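Local atomic coordinates of Ice-binding protein 1 (Shewanella frigidimarina, PDB entry 6BG8), a protein that binds ice and inhibits the growth of its crystals, acting as an adhesin that holds the bacterium onto ice. Residues M1-A5 / N107-A111; L4-L8 / A98-L102; S19-T23 / L35-Q40. The contacts are given in a common frame with arbitrary orientation. Where two conformers were deposited one is given. Residue numbers count along the deposited sequence, not the author numbering.

Contact 1: M1-A5 / N107-A111. With SO4 (sulfate ion), chain C.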
# COMPACT_ATOMS: atom_id res chain seq x y z
N MET A 1 -18.07 5.60 16.28
CA MET A 1 -17.23 4.50 16.74
C MET A 1 -16.04 4.33 15.81
O MET A 1 -16.06 4.79 14.66
CB MET A 1 -18.02 3.19 16.82
CG MET A 1 -19.29 3.28 17.63
SD MET A 1 -18.98 3.78 19.33
CE MET A 1 -17.92 2.45 19.86
N ASN A 2 -15.02 3.65 16.32
CA ASN A 2 -13.85 3.35 15.51
C ASN A 2 -14.26 2.54 14.28
O ASN A 2 -15.00 1.56 14.42
CB ASN A 2 -12.84 2.55 16.33
CG ASN A 2 -11.43 2.63 15.76
OD1 ASN A 2 -11.07 3.57 15.05
ND2 ASN A 2 -10.61 1.64 16.10
N PRO A 3 -13.83 2.92 13.08
CA PRO A 3 -14.12 2.09 11.91
C PRO A 3 -13.52 0.70 12.06
O PRO A 3 -12.48 0.51 12.71
CB PRO A 3 -13.46 2.86 10.76
CG PRO A 3 -13.43 4.26 11.22
CD PRO A 3 -13.21 4.20 12.70
N LEU A 4 -14.18 -0.27 11.45
CA LEU A 4 -13.65 -1.62 11.35
C LEU A 4 -12.63 -1.67 10.22
O LEU A 4 -12.93 -1.26 9.09
CB LEU A 4 -14.77 -2.63 11.11
CG LEU A 4 -14.36 -4.09 10.94
CD1 LEU A 4 -13.72 -4.61 12.24
CD2 LEU A 4 -15.55 -4.97 10.55
N ALA A 5 -11.43 -2.12 10.52
CA ALA A 5 -10.41 -2.23 9.48
C ALA A 5 -10.68 -3.45 8.61
O ALA A 5 -11.31 -4.42 9.05
CB ALA A 5 -9.02 -2.34 10.11
N ASN A 107 -18.80 1.71 5.96
CA ASN A 107 -18.07 0.79 6.83
C ASN A 107 -19.04 0.12 7.80
O ASN A 107 -20.02 0.74 8.23
CB ASN A 107 -16.98 1.56 7.59
CG ASN A 107 -16.12 0.67 8.45
OD1 ASN A 107 -16.47 0.39 9.60
ND2 ASN A 107 -14.99 0.22 7.91
N PRO A 108 -18.82 -1.15 8.16
CA PRO A 108 -19.80 -1.84 9.02
C PRO A 108 -19.99 -1.20 10.38
O PRO A 108 -21.08 -1.33 10.96
CB PRO A 108 -19.22 -3.26 9.13
CG PRO A 108 -18.43 -3.44 7.88
CD PRO A 108 -17.82 -2.09 7.60
N ASN A 109 -18.99 -0.49 10.92
CA ASN A 109 -19.04 -0.01 12.29
C ASN A 109 -18.93 1.50 12.43
O ASN A 109 -18.87 2.01 13.56
CB ASN A 109 -17.94 -0.67 13.13
CG ASN A 109 -18.22 -2.12 13.39
OD1 ASN A 109 -19.32 -2.60 13.13
ND2 ASN A 109 -17.23 -2.84 13.91
N ALA A 110 -18.90 2.25 11.32
CA ALA A 110 -18.74 3.69 11.43
C ALA A 110 -19.48 4.38 10.31
O ALA A 110 -19.56 3.87 9.19
CB ALA A 110 -17.26 4.10 11.39
N ALA A 111 -20.01 5.56 10.62
CA ALA A 111 -20.71 6.37 9.63
C ALA A 111 -19.72 7.11 8.74
O ALA A 111 -18.65 7.55 9.19
CB ALA A 111 -21.65 7.37 10.31
S SO4 C . -15.16 7.94 17.02
O1 SO4 C . -15.08 6.62 17.63
O2 SO4 C . -16.43 8.13 16.32
O3 SO4 C . -14.88 8.92 18.05
O4 SO4 C . -14.18 8.16 15.98
O HOH W 1 -19.93 4.38 14.63
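Start with Leu4, which has more surface covered here than any other residue of the two segments, and with Asn107, whose side-chain amide is matched to its backbone. Leu4 N donates to Asn107 OD1 at 3.0 Å, and Asn107 ND2 donates back to Leu4 O at 2.8 Å, so one carboxamide grips both polar backbone groups of a single residue much as a neighbouring strand would. OD1 of Asn107 also accepts from Asn109 N at 3.0 Å, closing an Asx turn. That turn bends the chain through Pro108 and brings Asn109, the second most covered residue, up against the N-terminal segment: Asn109 CB lies 3.9 Å from Asn2 O, and Asn109 O lies 3.6 Å from Met1 CB. A water joins the two segments at this end, accepting from Met1 N and donating to Asn109 O, each at 2.8 Å; Met1 N also binds O2 of a sulfate, probably from the crystallisation liquor, at 3.0 Å. Between the two polar ends, Ala110 CB packs on Pro3 CG at 3.8 Å. The contact thus anchors the start of the chain onto the loop running from helix 84-103 into strand 112-114. Leu4, Asn107 and Pro108 rest on Phe101 of that helix, while Pro3 and Asn107 reach Val128 on strand 127-131.

Contact 2: L4-L8 / A98-L102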
# COMPACT_ATOMS: atom_id res chain seq x y z
N LEU A 4 -14.18 -0.27 11.45
CA LEU A 4 -13.65 -1.62 11.35
C LEU A 4 -12.63 -1.67 10.22
O LEU A 4 -12.93 -1.26 9.09
CB LEU A 4 -14.77 -2.63 11.11
CG LEU A 4 -14.36 -4.09 10.94
CD1 LEU A 4 -13.72 -4.61 12.24
CD2 LEU A 4 -15.55 -4.97 10.55
N ALA A 5 -11.43 -2.12 10.52
CA ALA A 5 -10.41 -2.23 9.48
C ALA A 5 -10.68 -3.45 8.61
O ALA A 5 -11.31 -4.42 9.05
CB ALA A 5 -9.02 -2.34 10.11
N PRO A 6 -10.22 -3.43 7.36
CA PRO A 6 -10.37 -4.61 6.50
C PRO A 6 -9.51 -5.76 6.99
O PRO A 6 -8.52 -5.60 7.70
CB PRO A 6 -9.89 -4.12 5.13
CG PRO A 6 -8.90 -3.02 5.47
CD PRO A 6 -9.55 -2.32 6.65
N GLU A 7 -9.94 -6.96 6.60
CA GLU A 7 -9.13 -8.16 6.77
C GLU A 7 -8.22 -8.29 5.55
O GLU A 7 -8.70 -8.33 4.41
CB GLU A 7 -10.03 -9.39 6.91
CG GLU A 7 -9.29 -10.72 6.89
CD GLU A 7 -8.34 -10.87 8.06
OE1 GLU A 7 -8.74 -10.52 9.19
OE2 GLU A 7 -7.20 -11.31 7.83
N LEU A 8 -6.91 -8.35 5.79
CA LEU A 8 -5.97 -8.49 4.68
C LEU A 8 -5.63 -9.94 4.36
O LEU A 8 -5.16 -10.21 3.25
CB LEU A 8 -4.66 -7.73 4.98
CG LEU A 8 -4.60 -6.31 4.39
CD1 LEU A 8 -5.81 -5.50 4.83
CD2 LEU A 8 -3.29 -5.60 4.78
N ALA A 98 -10.06 -7.38 0.31
CA ALA A 98 -9.73 -6.19 1.08
C ALA A 98 -10.05 -4.90 0.31
O ALA A 98 -10.53 -3.93 0.91
CB ALA A 98 -8.25 -6.22 1.48
N TYR A 99 -9.73 -4.85 -0.99
CA TYR A 99 -10.11 -3.68 -1.77
C TYR A 99 -11.62 -3.47 -1.70
O TYR A 99 -12.10 -2.35 -1.51
CB TYR A 99 -9.66 -3.82 -3.24
CG TYR A 99 -10.12 -2.64 -4.07
CD1 TYR A 99 -11.38 -2.64 -4.67
CD2 TYR A 99 -9.32 -1.51 -4.23
CE1 TYR A 99 -11.84 -1.55 -5.38
CE2 TYR A 99 -9.77 -0.41 -4.96
CZ TYR A 99 -11.04 -0.45 -5.54
OH TYR A 99 -11.53 0.60 -6.27
N ASN A 100 -12.38 -4.56 -1.87
CA ASN A 100 -13.84 -4.48 -1.87
C ASN A 100 -14.37 -4.02 -0.52
O ASN A 100 -15.35 -3.27 -0.46
CB ASN A 100 -14.44 -5.83 -2.24
CG ASN A 100 -14.47 -6.08 -3.73
OD1 ASN A 100 -14.04 -5.24 -4.53
ND2 ASN A 100 -14.97 -7.25 -4.12
N PHE A 101 -13.75 -4.48 0.57
CA PHE A 101 -14.14 -4.04 1.90
C PHE A 101 -13.99 -2.52 2.01
O PHE A 101 -14.90 -1.83 2.49
CB PHE A 101 -13.29 -4.76 2.94
CG PHE A 101 -13.61 -4.41 4.38
CD1 PHE A 101 -13.28 -3.17 4.92
CD2 PHE A 101 -14.22 -5.35 5.20
CE1 PHE A 101 -13.58 -2.87 6.25
CE2 PHE A 101 -14.51 -5.06 6.53
CZ PHE A 101 -14.20 -3.81 7.05
N LEU A 102 -12.85 -2.00 1.56
CA LEU A 102 -12.59 -0.58 1.69
C LEU A 102 -13.45 0.25 0.75
O LEU A 102 -13.81 1.39 1.07
CB LEU A 102 -11.11 -0.30 1.44
CG LEU A 102 -10.14 -0.76 2.53
CD1 LEU A 102 -8.69 -0.65 2.06
CD2 LEU A 102 -10.35 0.06 3.80
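Phe101 is the large bump on this side of the helix, and the segment 4-8, extended from Leu4 to Glu7, lies over it. Pro6 CA sits 3.6 Å from the centroid of the Phe101 ring and 13° off its normal, a CH-pi contact over the face, with Pro6 CB 3.5 Å from Phe101 CD1. Leu4 takes the rim of the same ring: Leu4 O lies near its plane, 3.3 Å from Phe101 CE1, and Leu4 CG is 3.9 Å from Phe101 CZ. The pyrrolidine ring of Pro6 is itself a bump, filling the hollow between Phe101 and Leu102, where Pro6 CG meets Leu102 CD2 at 3.8 Å. One helical turn back, the small Ala98 lets the segment in close, its CB 3.6 Å from Glu7 O and 4.2 Å from Leu8 CD1. Beneath them, Phe203 of strand 197-204 touches Leu8, Ala98 and Leu102. No hydrogen bond joins the two segments; apolar packing and fit of shape hold the N-terminal chain on the helix.

Contact 3: S19-T23 / L35-Q40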
# COMPACT_ATOMS: atom_id res chain seq x y z
N SER A 19 -0.84 -6.61 -9.63
CA SER A 19 -1.28 -7.57 -10.64
C SER A 19 -0.23 -7.76 -11.73
O SER A 19 0.08 -8.90 -12.11
CB SER A 19 -2.60 -7.09 -11.25
OG SER A 19 -2.92 -7.84 -12.42
N GLN A 20 0.32 -6.67 -12.26
CA GLN A 20 1.08 -6.74 -13.51
C GLN A 20 2.58 -6.59 -13.34
O GLN A 20 3.34 -7.34 -13.96
CB GLN A 20 0.59 -5.65 -14.48
CG GLN A 20 -0.83 -5.84 -14.99
CD GLN A 20 -0.99 -7.12 -15.75
OE1 GLN A 20 -0.38 -7.30 -16.80
NE2 GLN A 20 -1.83 -8.02 -15.23
N ALA A 21 3.03 -5.66 -12.51
CA ALA A 21 4.46 -5.37 -12.45
C ALA A 21 4.77 -4.58 -11.19
O ALA A 21 3.93 -3.83 -10.68
CB ALA A 21 4.94 -4.58 -13.68
N ILE A 22 6.00 -4.75 -10.70
CA ILE A 22 6.58 -3.88 -9.69
C ILE A 22 7.93 -3.44 -10.24
O ILE A 22 8.74 -4.29 -10.63
CB ILE A 22 6.75 -4.57 -8.33
CG1 ILE A 22 5.37 -4.91 -7.75
CG2 ILE A 22 7.51 -3.64 -7.37
CD1 ILE A 22 5.43 -5.82 -6.53
N THR A 23 8.15 -2.14 -10.31
CA THR A 23 9.37 -1.61 -10.89
C THR A 23 9.98 -0.56 -9.98
O THR A 23 9.29 0.07 -9.17
CB THR A 23 9.13 -0.98 -12.28
OG1 THR A 23 8.48 0.29 -12.14
CG2 THR A 23 8.30 -1.90 -13.16
N LEU A 35 7.43 -8.89 -1.64
CA LEU A 35 7.01 -8.35 -2.93
C LEU A 35 6.29 -9.44 -3.70
O LEU A 35 6.70 -10.61 -3.68
CB LEU A 35 8.21 -7.86 -3.74
CG LEU A 35 8.61 -6.38 -3.62
CD1 LEU A 35 8.73 -5.94 -2.16
CD2 LEU A 35 9.91 -6.10 -4.38
N GLY A 36 5.21 -9.07 -4.39
CA GLY A 36 4.52 -10.05 -5.19
C GLY A 36 3.94 -9.48 -6.47
O GLY A 36 3.45 -8.34 -6.48
N ILE A 37 4.00 -10.26 -7.55
CA ILE A 37 3.28 -10.00 -8.79
C ILE A 37 2.30 -11.15 -8.98
O ILE A 37 2.69 -12.32 -8.87
CB ILE A 37 4.24 -9.87 -9.99
CG1 ILE A 37 5.21 -8.70 -9.77
CG2 ILE A 37 3.45 -9.70 -11.27
CD1 ILE A 37 6.33 -8.60 -10.83
N LEU A 38 1.04 -10.82 -9.24
CA LEU A 38 -0.01 -11.84 -9.22
C LEU A 38 -0.32 -12.43 -10.59
O LEU A 38 -0.69 -13.61 -10.66
CB LEU A 38 -1.32 -11.25 -8.66
CG LEU A 38 -1.30 -10.72 -7.22
CD1 LEU A 38 -2.57 -9.92 -6.96
CD2 LEU A 38 -1.17 -11.84 -6.19
N ASP A 39 -0.21 -11.65 -11.66
CA ASP A 39 -0.78 -12.07 -12.94
C ASP A 39 0.21 -11.98 -14.09
O ASP A 39 -0.20 -11.98 -15.25
CB ASP A 39 -2.03 -11.24 -13.28
CG ASP A 39 -3.11 -11.38 -12.23
OD1 ASP A 39 -3.56 -12.52 -12.00
OD2 ASP A 39 -3.49 -10.35 -11.63
N GLN A 40 1.51 -11.90 -13.78
CA GLN A 40 2.57 -11.98 -14.78
C GLN A 40 3.77 -12.68 -14.17
O GLN A 40 3.87 -12.84 -12.95
CB GLN A 40 2.99 -10.60 -15.31
CG GLN A 40 1.89 -9.78 -16.00
CD GLN A 40 1.50 -10.30 -17.39
OE1 GLN A 40 2.05 -11.28 -17.87
NE2 GLN A 40 0.55 -9.62 -18.03
O HOH W 2 -2.26 -10.53 -16.65
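Strands 21-23 and 35-37 are not paired with each other. Their short axes pass 7.0 Å apart with 138° between their N-to-C directions, and the backbones come together most closely where the first segment begins and the second ends, at Ser19 and Leu38, whose CA atoms are 4.7 Å apart. Both segments bend here: Ser19 and Gln20 have helical backbone angles, as does Leu38. One backbone bond ties the bends, Asp39 N to Ser19 O at 2.8 Å.

Polar side chains reinforce it. Ser19 OG donates to Asp39 OD2 at 2.7 Å and accepts from Gln20 NE2 at 3.0 Å, while Gln40 NE2 donates to Gln20 OE1 at 2.8 Å. A water accepts from Gln20 NE2 and donates to Asp39 O, each at 2.9 Å. Asp39 also forms a salt bridge through OD1 with Arg92 of helix 84-103. Away from the bends the contact turns apolar: Ile22 points at the second segment, with its CD1 4.3 Å from Leu35 CG and its CG1 4.3 Å from Ile37 CG1. The same Ile22 CD1 methyl lies tight against a backbone carbonyl, 3.2 Å from Gly36 O. Met16 and Phe48 also pack against Ile22.

Strand 34-37 runs parallel beside strand 14-18, whereas strand 21-24 continues past the bend into another sheet, between strands 45-46 and 226-229. Corners stacked from one coil to the next, with apolar side chains turned inward between the sheets, are the hallmark of a beta-solenoid, the fold of the DUF3494 ice-binding domain.

Contacts 1 and 2 are neighbours, with centres 11 Å apart; they share Leu4 and Ala5. Contact 3 lies farther along the solenoid, its centre 20 Å from that of contact 2 and 31 Å from that of contact 1, on the opposite side of the chain's centre from contact 1. In sequence, both segments of contact 3 fall between the N-terminal residues and the 98-111 region. Helix 84-103 links all three: contact 2 lies on it, contact 1 packs against Phe101, and Arg92 binds Asp39 of contact 3. The first two fasten the N-terminal chain over helix and loop, and the third joins consecutive coils; all lie away from the putative ice-binding motif.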